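Local atomic coordinates of MupZ (Pseudomonas fluorescens, PDB entry 6FXD), a protein that probably acts as an epoxide hydrolase in the oxygenase and hydrolase cascade that forms oxygen heterocycles during mupirocin biosynthesis. Residues A[99-104]-A[121-126]; A[24-29]-A[73-78]; A[46-51]-A[58-63]. All coordinates share one frame; numbering follows the deposited sequence.

Contact 1 (A[99-104]-A[121-126]); sequences ASIVRY and AFMKPQ
Tyr104 and Gln126 are joined by two hydrogen bonds of unequal quality. Gln126 N donates to Tyr104 O at 2.9 Å with an N-H...O angle of 167°, nearly straight. Tyr104 N gives a longer one, 3.3 Å to Gln126 OE1, and the angle of 147° shows it is more bent. The same Tyr104 N also donates to a water that accepts from Gln126 NE2 at 2.7 Å, so both ends of the side-chain amide are tied to this one backbone position.

Apolar contacts gather round the Tyr104 ring. The Met123 chain is bent at chi2 (-64°) and chi3, which curls CE over one ring face; CE lies 4.1 Å from the Tyr104 centroid in a CH-pi contact, while SD stands higher above the same ring. Met123 CB meets Tyr104 CD2 at 3.7 Å. Pro125 comes at the ring edge instead, its CB 3.8 Å from Tyr104 CD2. Ile101 extends the patch, its CD1 being 4.1 Å from Met123 CE.

Arg103 sends its charged end elsewhere, to Glu105 and to Glu105 of the second subunit. The arrangement is a Met-aromatic contact placed where the loop 121-125 enters strand 126-135, which then runs parallel to strand 100-108 in the sheet.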
# COMPACT_ATOMS: atom_id res chain seq x y z
N ALA A 99 -14.51 34.09 -13.68
CA ALA A 99 -13.71 33.87 -12.49
C ALA A 99 -12.27 33.57 -12.90
O ALA A 99 -11.98 33.38 -14.08
CB ALA A 99 -14.28 32.71 -11.67
N SER A 100 -11.39 33.53 -11.91
CA SER A 100 -10.03 33.05 -12.14
C SER A 100 -9.75 31.90 -11.18
O SER A 100 -10.29 31.84 -10.07
CB SER A 100 -8.99 34.17 -11.98
OG SER A 100 -9.11 34.80 -10.72
N ILE A 101 -8.94 30.96 -11.64
CA ILE A 101 -8.54 29.84 -10.80
C ILE A 101 -7.26 30.25 -10.08
O ILE A 101 -6.26 30.59 -10.72
CB ILE A 101 -8.33 28.56 -11.62
CG1 ILE A 101 -9.70 28.04 -12.08
CG2 ILE A 101 -7.67 27.49 -10.76
CD1 ILE A 101 -9.66 26.85 -13.01
N VAL A 102 -7.32 30.27 -8.74
CA VAL A 102 -6.20 30.71 -7.93
C VAL A 102 -5.43 29.56 -7.28
O VAL A 102 -4.31 29.79 -6.80
CB VAL A 102 -6.64 31.73 -6.86
CG1 VAL A 102 -7.14 33.01 -7.54
CG2 VAL A 102 -7.72 31.14 -5.95
N ARG A 103 -5.99 28.37 -7.24
CA ARG A 103 -5.31 27.17 -6.75
C ARG A 103 -5.88 26.00 -7.53
O ARG A 103 -7.07 25.99 -7.85
CB ARG A 103 -5.54 26.96 -5.24
CG ARG A 103 -4.48 26.07 -4.58
CD ARG A 103 -4.89 25.39 -3.26
NE ARG A 103 -5.85 26.15 -2.47
CZ ARG A 103 -6.53 25.68 -1.42
NH1 ARG A 103 -6.37 24.43 -1.01
NH2 ARG A 103 -7.38 26.46 -0.79
N TYR A 104 -5.04 25.03 -7.87
CA TYR A 104 -5.51 23.83 -8.56
C TYR A 104 -4.73 22.64 -8.00
O TYR A 104 -3.53 22.50 -8.25
CB TYR A 104 -5.36 23.96 -10.08
CG TYR A 104 -5.90 22.78 -10.84
CD1 TYR A 104 -7.27 22.55 -10.94
CD2 TYR A 104 -5.04 21.87 -11.47
CE1 TYR A 104 -7.77 21.47 -11.63
CE2 TYR A 104 -5.53 20.78 -12.16
CZ TYR A 104 -6.90 20.59 -12.25
OH TYR A 104 -7.40 19.51 -12.93
N ALA A 121 0.47 20.38 -16.93
CA ALA A 121 1.51 21.33 -16.56
C ALA A 121 1.03 22.77 -16.73
O ALA A 121 1.40 23.65 -15.94
CB ALA A 121 2.77 21.08 -17.38
N PHE A 122 0.20 23.02 -17.74
CA PHE A 122 -0.28 24.37 -18.01
C PHE A 122 -1.12 24.93 -16.86
O PHE A 122 -1.28 26.16 -16.77
CB PHE A 122 -1.05 24.42 -19.33
CG PHE A 122 -2.46 23.88 -19.24
CD1 PHE A 122 -2.71 22.52 -19.33
CD2 PHE A 122 -3.54 24.75 -19.08
CE1 PHE A 122 -4.00 22.03 -19.26
CE2 PHE A 122 -4.84 24.26 -19.01
CZ PHE A 122 -5.07 22.91 -19.10
N MET A 123 -1.66 24.07 -16.01
CA MET A 123 -2.44 24.50 -14.85
C MET A 123 -1.58 24.76 -13.63
O MET A 123 -2.12 25.18 -12.60
CB MET A 123 -3.48 23.43 -14.48
CG MET A 123 -4.60 23.29 -15.48
SD MET A 123 -5.61 24.78 -15.61
CE MET A 123 -6.12 25.04 -13.91
N LYS A 124 -0.27 24.53 -13.71
CA LYS A 124 0.67 24.63 -12.60
C LYS A 124 0.10 23.98 -11.33
O LYS A 124 -0.03 24.64 -10.29
CB LYS A 124 1.06 26.08 -12.34
CG LYS A 124 1.66 26.78 -13.55
CD LYS A 124 1.67 28.30 -13.37
CE LYS A 124 2.34 29.01 -14.55
NZ LYS A 124 1.49 29.03 -15.77
N PRO A 125 -0.24 22.69 -11.38
CA PRO A 125 -0.98 22.09 -10.27
C PRO A 125 -0.12 21.82 -9.04
O PRO A 125 1.11 21.70 -9.11
CB PRO A 125 -1.50 20.77 -10.86
CG PRO A 125 -1.26 20.86 -12.33
CD PRO A 125 -0.04 21.72 -12.46
N GLN A 126 -0.79 21.75 -7.91
CA GLN A 126 -0.19 21.22 -6.69
C GLN A 126 -0.53 19.74 -6.62
O GLN A 126 -1.70 19.37 -6.43
CB GLN A 126 -0.74 21.96 -5.46
CG GLN A 126 -0.29 23.41 -5.32
CD GLN A 126 -1.01 24.36 -6.26
OE1 GLN A 126 -2.24 24.39 -6.32
NE2 GLN A 126 -0.24 25.15 -7.00
O HOH W 1 -2.31 26.20 -8.47

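Contact 2 (A[24-29]-A[73-78]); sequences CMAMPY and EVYSDA
The Tyr75 ring has Ala26 CB near its plane at one edge, 4.5 Å from Tyr75 CE2, and Glu73 OE1 in plane at its hydroxyl end; the ring of His84 also meets it, with the planes about 40° apart. Tyr75 OH donates to Glu73 OE1 at 2.7 Å, reaching the oxygen from above the carboxylate plane. The other oxygen of this flat group, Glu73 OE2, touches Pro28 CD at 3.5 Å. Beyond CG the Glu73 chain is extended (chi2 -178°), which carries the carboxylate past Ala26 to Pro28. A leucine in place of Glu73 would probably leave the Tyr75 hydroxyl without its acceptor and the ring less firmly fixed.

Four backbone bonds define the antiparallel register. Cys24 and Tyr75 form one hydrogen-bonded pair, with Tyr75 N 2.8 Å from Cys24 O, and Ala26 and Glu73 form the next, with Ala26 N 2.8 Å from Glu73 O. Between them Met25 and Val74 are a non-hydrogen-bonded pair whose side chains lie on the other face of the sheet, Met25 CG 4.1 Å from Val74 CG2. Beyond the end of strand 68-75 the chain turns into helix 78-94, and Cys24 SG packs against that helix start, 3.9 Å from Ala78 N.

Asp77 N-caps helix 78-94 through Gly80 N. Strand 24-31 lies between strands 68-75 and 100-108, and Tyr104 of the latter packs on Ala26 and Pro28. Tyr60 of strand 57-65 touches Glu73, whereas Met25 and Val74 meet Arg72 and Ala141 of the second subunit.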
# COMPACT_ATOMS: atom_id res chain seq x y z
N CYS A 24 -8.42 9.49 -8.70
CA CYS A 24 -7.77 10.79 -8.66
C CYS A 24 -8.82 11.86 -8.39
O CYS A 24 -9.96 11.77 -8.87
CB CYS A 24 -7.08 11.09 -9.98
SG CYS A 24 -5.70 10.00 -10.31
N MET A 25 -8.43 12.89 -7.64
CA MET A 25 -9.32 14.00 -7.31
C MET A 25 -8.67 15.30 -7.74
O MET A 25 -7.49 15.54 -7.43
CB MET A 25 -9.62 14.04 -5.82
CG MET A 25 -10.64 15.15 -5.43
SD MET A 25 -10.99 15.24 -3.64
CE MET A 25 -9.37 15.70 -2.96
N ALA A 26 -9.41 16.13 -8.47
CA ALA A 26 -8.96 17.46 -8.85
C ALA A 26 -9.80 18.49 -8.11
O ALA A 26 -11.01 18.30 -7.94
CB ALA A 26 -9.13 17.67 -10.36
N MET A 27 -9.17 19.57 -7.66
CA MET A 27 -9.87 20.63 -6.94
C MET A 27 -9.40 22.00 -7.42
O MET A 27 -8.39 22.52 -6.92
CB MET A 27 -9.66 20.53 -5.43
CG MET A 27 -10.17 19.22 -4.82
SD MET A 27 -10.28 19.25 -3.04
CE MET A 27 -8.54 19.52 -2.61
N PRO A 28 -10.09 22.61 -8.37
CA PRO A 28 -9.86 24.03 -8.64
C PRO A 28 -10.56 24.90 -7.61
O PRO A 28 -11.68 24.59 -7.17
CB PRO A 28 -10.53 24.22 -10.00
CG PRO A 28 -11.64 23.21 -9.97
CD PRO A 28 -11.10 22.01 -9.26
N TYR A 29 -9.88 25.98 -7.20
CA TYR A 29 -10.42 27.01 -6.32
C TYR A 29 -10.56 28.28 -7.15
O TYR A 29 -9.60 28.69 -7.82
CB TYR A 29 -9.51 27.26 -5.11
CG TYR A 29 -9.52 26.13 -4.12
CD1 TYR A 29 -8.81 24.96 -4.39
CD2 TYR A 29 -10.24 26.20 -2.93
CE1 TYR A 29 -8.79 23.91 -3.47
CE2 TYR A 29 -10.24 25.14 -2.02
CZ TYR A 29 -9.50 24.00 -2.30
OH TYR A 29 -9.50 22.95 -1.41
N GLU A 73 -13.77 17.16 -7.88
CA GLU A 73 -13.89 16.30 -9.05
C GLU A 73 -13.19 14.99 -8.74
O GLU A 73 -11.98 14.98 -8.51
CB GLU A 73 -13.22 16.97 -10.25
CG GLU A 73 -13.49 18.47 -10.35
CD GLU A 73 -12.86 19.13 -11.57
OE1 GLU A 73 -12.24 18.41 -12.39
OE2 GLU A 73 -12.96 20.37 -11.69
N VAL A 74 -13.93 13.89 -8.77
CA VAL A 74 -13.38 12.57 -8.45
C VAL A 74 -13.52 11.69 -9.68
O VAL A 74 -14.63 11.53 -10.21
CB VAL A 74 -14.07 11.95 -7.22
CG1 VAL A 74 -13.41 10.62 -6.90
CG2 VAL A 74 -13.99 12.91 -6.02
N TYR A 75 -12.40 11.12 -10.14
CA TYR A 75 -12.36 10.31 -11.35
C TYR A 75 -11.84 8.92 -11.01
O TYR A 75 -11.04 8.76 -10.09
CB TYR A 75 -11.47 10.95 -12.42
CG TYR A 75 -11.92 12.35 -12.75
CD1 TYR A 75 -12.98 12.57 -13.64
CD2 TYR A 75 -11.34 13.46 -12.14
CE1 TYR A 75 -13.43 13.85 -13.91
CE2 TYR A 75 -11.78 14.73 -12.41
CZ TYR A 75 -12.81 14.94 -13.31
OH TYR A 75 -13.25 16.21 -13.57
N SER A 76 -12.28 7.92 -11.76
CA SER A 76 -11.88 6.55 -11.43
C SER A 76 -10.39 6.30 -11.65
O SER A 76 -9.85 5.37 -11.04
CB SER A 76 -12.76 5.53 -12.15
OG SER A 76 -12.70 5.72 -13.55
N ASP A 77 -9.74 7.09 -12.51
CA ASP A 77 -8.30 7.00 -12.73
C ASP A 77 -7.84 8.27 -13.44
O ASP A 77 -8.64 9.16 -13.73
CB ASP A 77 -7.93 5.72 -13.50
CG ASP A 77 -8.63 5.61 -14.85
OD1 ASP A 77 -9.10 6.63 -15.40
OD2 ASP A 77 -8.69 4.48 -15.39
N ALA A 78 -6.54 8.34 -13.73
CA ALA A 78 -5.97 9.53 -14.35
C ALA A 78 -6.59 9.77 -15.72
O ALA A 78 -6.84 10.93 -16.10
CB ALA A 78 -4.45 9.38 -14.48

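Contact 3 (A[46-51]-A[58-63]); sequences VFIEKT and LYYGFS
The beta-alpha-beta crossover from strand 24-31 to strand 57-65 lays helix 37-51 on the sheet, and there Thr51, Ile48 and Phe47 pack on Tyr60 and Phe62. The chain order and the strand order fit a ferredoxin-like alpha+beta core. The local axes are 9.1 Å apart at closest approach and run antiparallel, at 177°, as expected of a helix that returns the chain to the next strand.

The Tyr60 ring is met in three ways. Over one face lies Thr51, whose CG2 is 3.8 Å from the Tyr60 centroid and 18° off the ring normal, a CH-pi contact. Thr51 OG1 stands over the same ring, 3.6 Å from Tyr60 CZ. Ile48 approaches in the ring plane, its CG1 3.8 Å from Tyr60 CD2. The phenolic end reaches the base of the Phe47 side chain, with Tyr60 OH 3.6 Å from Phe47 CB.

Phe62, two residues along the strand, takes Ile48 at its edge; Ile48 CD1 is 4.0 Å from Phe62 CD2, so this one isoleucine touches the edges of two rings. Helix 78-94 adds His84 and Ile88 against Thr51. At the start of the strand Leu58 and Tyr59 both face Val74 in a classic beta bulge, and residues 59-63 pair antiparallel with a strand of the second subunit, which continues the sheet.

No hydrogen bond crosses the contact. The threonine is instead oriented from within its helix: with chi1 at -58°, Thr51 OG1 lies beside its own backbone N and donates to Phe47 O at 2.9 Å, while Thr51 N reaches that oxygen from the opposite face of its plane.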
# COMPACT_ATOMS: atom_id res chain seq x y z
N VAL A 46 -24.58 23.93 -16.07
CA VAL A 46 -24.13 23.55 -17.40
C VAL A 46 -22.91 22.63 -17.31
O VAL A 46 -22.83 21.61 -18.01
CB VAL A 46 -23.85 24.81 -18.23
CG1 VAL A 46 -23.30 24.47 -19.62
CG2 VAL A 46 -25.11 25.68 -18.34
N PHE A 47 -21.95 22.96 -16.43
CA PHE A 47 -20.77 22.12 -16.31
C PHE A 47 -21.11 20.76 -15.72
O PHE A 47 -20.54 19.75 -16.13
CB PHE A 47 -19.72 22.81 -15.46
CG PHE A 47 -18.90 23.80 -16.21
CD1 PHE A 47 -19.44 25.04 -16.53
CD2 PHE A 47 -17.62 23.50 -16.60
CE1 PHE A 47 -18.70 25.96 -17.24
CE2 PHE A 47 -16.87 24.43 -17.29
CZ PHE A 47 -17.42 25.66 -17.62
N ILE A 48 -22.04 20.72 -14.75
CA ILE A 48 -22.45 19.45 -14.17
C ILE A 48 -23.13 18.57 -15.22
O ILE A 48 -22.89 17.36 -15.30
CB ILE A 48 -23.36 19.68 -12.95
CG1 ILE A 48 -22.54 20.23 -11.78
CG2 ILE A 48 -24.04 18.39 -12.57
CD1 ILE A 48 -23.37 20.91 -10.73
N GLU A 49 -24.02 19.15 -16.02
CA GLU A 49 -24.68 18.34 -17.02
C GLU A 49 -23.68 17.73 -17.99
O GLU A 49 -23.79 16.56 -18.37
CB GLU A 49 -25.69 19.20 -17.77
CG GLU A 49 -26.68 18.41 -18.65
CD GLU A 49 -26.12 17.99 -20.00
OE1 GLU A 49 -25.24 18.70 -20.54
OE2 GLU A 49 -26.59 16.96 -20.54
N LYS A 50 -22.72 18.54 -18.45
CA LYS A 50 -21.74 18.06 -19.41
C LYS A 50 -20.89 16.95 -18.80
O LYS A 50 -20.64 15.92 -19.43
CB LYS A 50 -20.88 19.24 -19.85
CG LYS A 50 -19.96 18.98 -21.04
CD LYS A 50 -20.73 18.89 -22.35
CE LYS A 50 -19.76 18.66 -23.50
NZ LYS A 50 -20.39 17.94 -24.65
N THR A 51 -20.46 17.15 -17.55
CA THR A 51 -19.56 16.19 -16.91
C THR A 51 -20.28 14.90 -16.53
O THR A 51 -19.66 13.84 -16.47
CB THR A 51 -18.92 16.87 -15.69
OG1 THR A 51 -18.24 18.03 -16.14
CG2 THR A 51 -17.95 15.95 -14.99
N LEU A 58 -16.83 10.07 -11.12
CA LEU A 58 -17.57 9.50 -10.00
C LEU A 58 -18.26 10.55 -9.14
O LEU A 58 -19.27 10.23 -8.50
CB LEU A 58 -16.63 8.68 -9.11
CG LEU A 58 -15.79 7.61 -9.83
CD1 LEU A 58 -14.80 6.97 -8.86
CD2 LEU A 58 -16.68 6.56 -10.47
N TYR A 59 -17.72 11.76 -9.06
CA TYR A 59 -18.29 12.82 -8.25
C TYR A 59 -17.88 14.15 -8.85
O TYR A 59 -16.73 14.31 -9.27
CB TYR A 59 -17.75 12.74 -6.83
CG TYR A 59 -18.42 13.65 -5.84
CD1 TYR A 59 -17.99 14.97 -5.69
CD2 TYR A 59 -19.45 13.20 -5.03
CE1 TYR A 59 -18.59 15.82 -4.78
CE2 TYR A 59 -20.05 14.04 -4.11
CZ TYR A 59 -19.62 15.35 -3.99
OH TYR A 59 -20.22 16.18 -3.09
N TYR A 60 -18.81 15.11 -8.90
CA TYR A 60 -18.50 16.42 -9.46
C TYR A 60 -19.43 17.41 -8.77
O TYR A 60 -20.64 17.43 -9.07
CB TYR A 60 -18.71 16.41 -10.97
CG TYR A 60 -18.22 17.63 -11.72
CD1 TYR A 60 -16.87 17.79 -12.03
CD2 TYR A 60 -19.12 18.59 -12.15
CE1 TYR A 60 -16.44 18.90 -12.76
CE2 TYR A 60 -18.70 19.69 -12.86
CZ TYR A 60 -17.37 19.85 -13.17
OH TYR A 60 -17.00 20.96 -13.88
N GLY A 61 -18.91 18.23 -7.87
CA GLY A 61 -19.76 19.11 -7.08
C GLY A 61 -19.10 20.44 -6.77
O GLY A 61 -17.90 20.50 -6.49
N PHE A 62 -19.91 21.50 -6.79
CA PHE A 62 -19.45 22.87 -6.55
C PHE A 62 -19.87 23.34 -5.16
O PHE A 62 -21.02 23.15 -4.75
CB PHE A 62 -20.02 23.84 -7.59
CG PHE A 62 -19.41 23.70 -8.95
CD1 PHE A 62 -18.20 24.33 -9.27
CD2 PHE A 62 -20.04 22.93 -9.92
CE1 PHE A 62 -17.66 24.21 -10.55
CE2 PHE A 62 -19.49 22.79 -11.18
CZ PHE A 62 -18.31 23.42 -11.49
N SER A 63 -18.94 23.98 -4.45
CA SER A 63 -19.17 24.52 -3.11
C SER A 63 -18.64 25.94 -3.04
O SER A 63 -17.80 26.34 -3.85
CB SER A 63 -18.45 23.71 -2.03
OG SER A 63 -18.79 22.35 -2.10

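All three contacts reach one mixed sheet, ordered 57-65, 68-75, 24-31, 100-108, 126-135. Contact 3 is nested in the loop closed by contact 2, and contact 1 follows both along the chain. The centres of contacts 2 and 3 are about 11 Å apart and those of 1 and 2 about 13 Å; each of these pairs touches, through neighbouring strands. Contacts 1 and 3 lie about 18 Å apart between centres and do not meet. Contact 2 thus occupies the middle of the sheet, contact 3 the edge strand of this chain's part of it, with its helix, and contact 1 the entry to the last strand. Each touches the second subunit, so all three also lie at the interface between subunits.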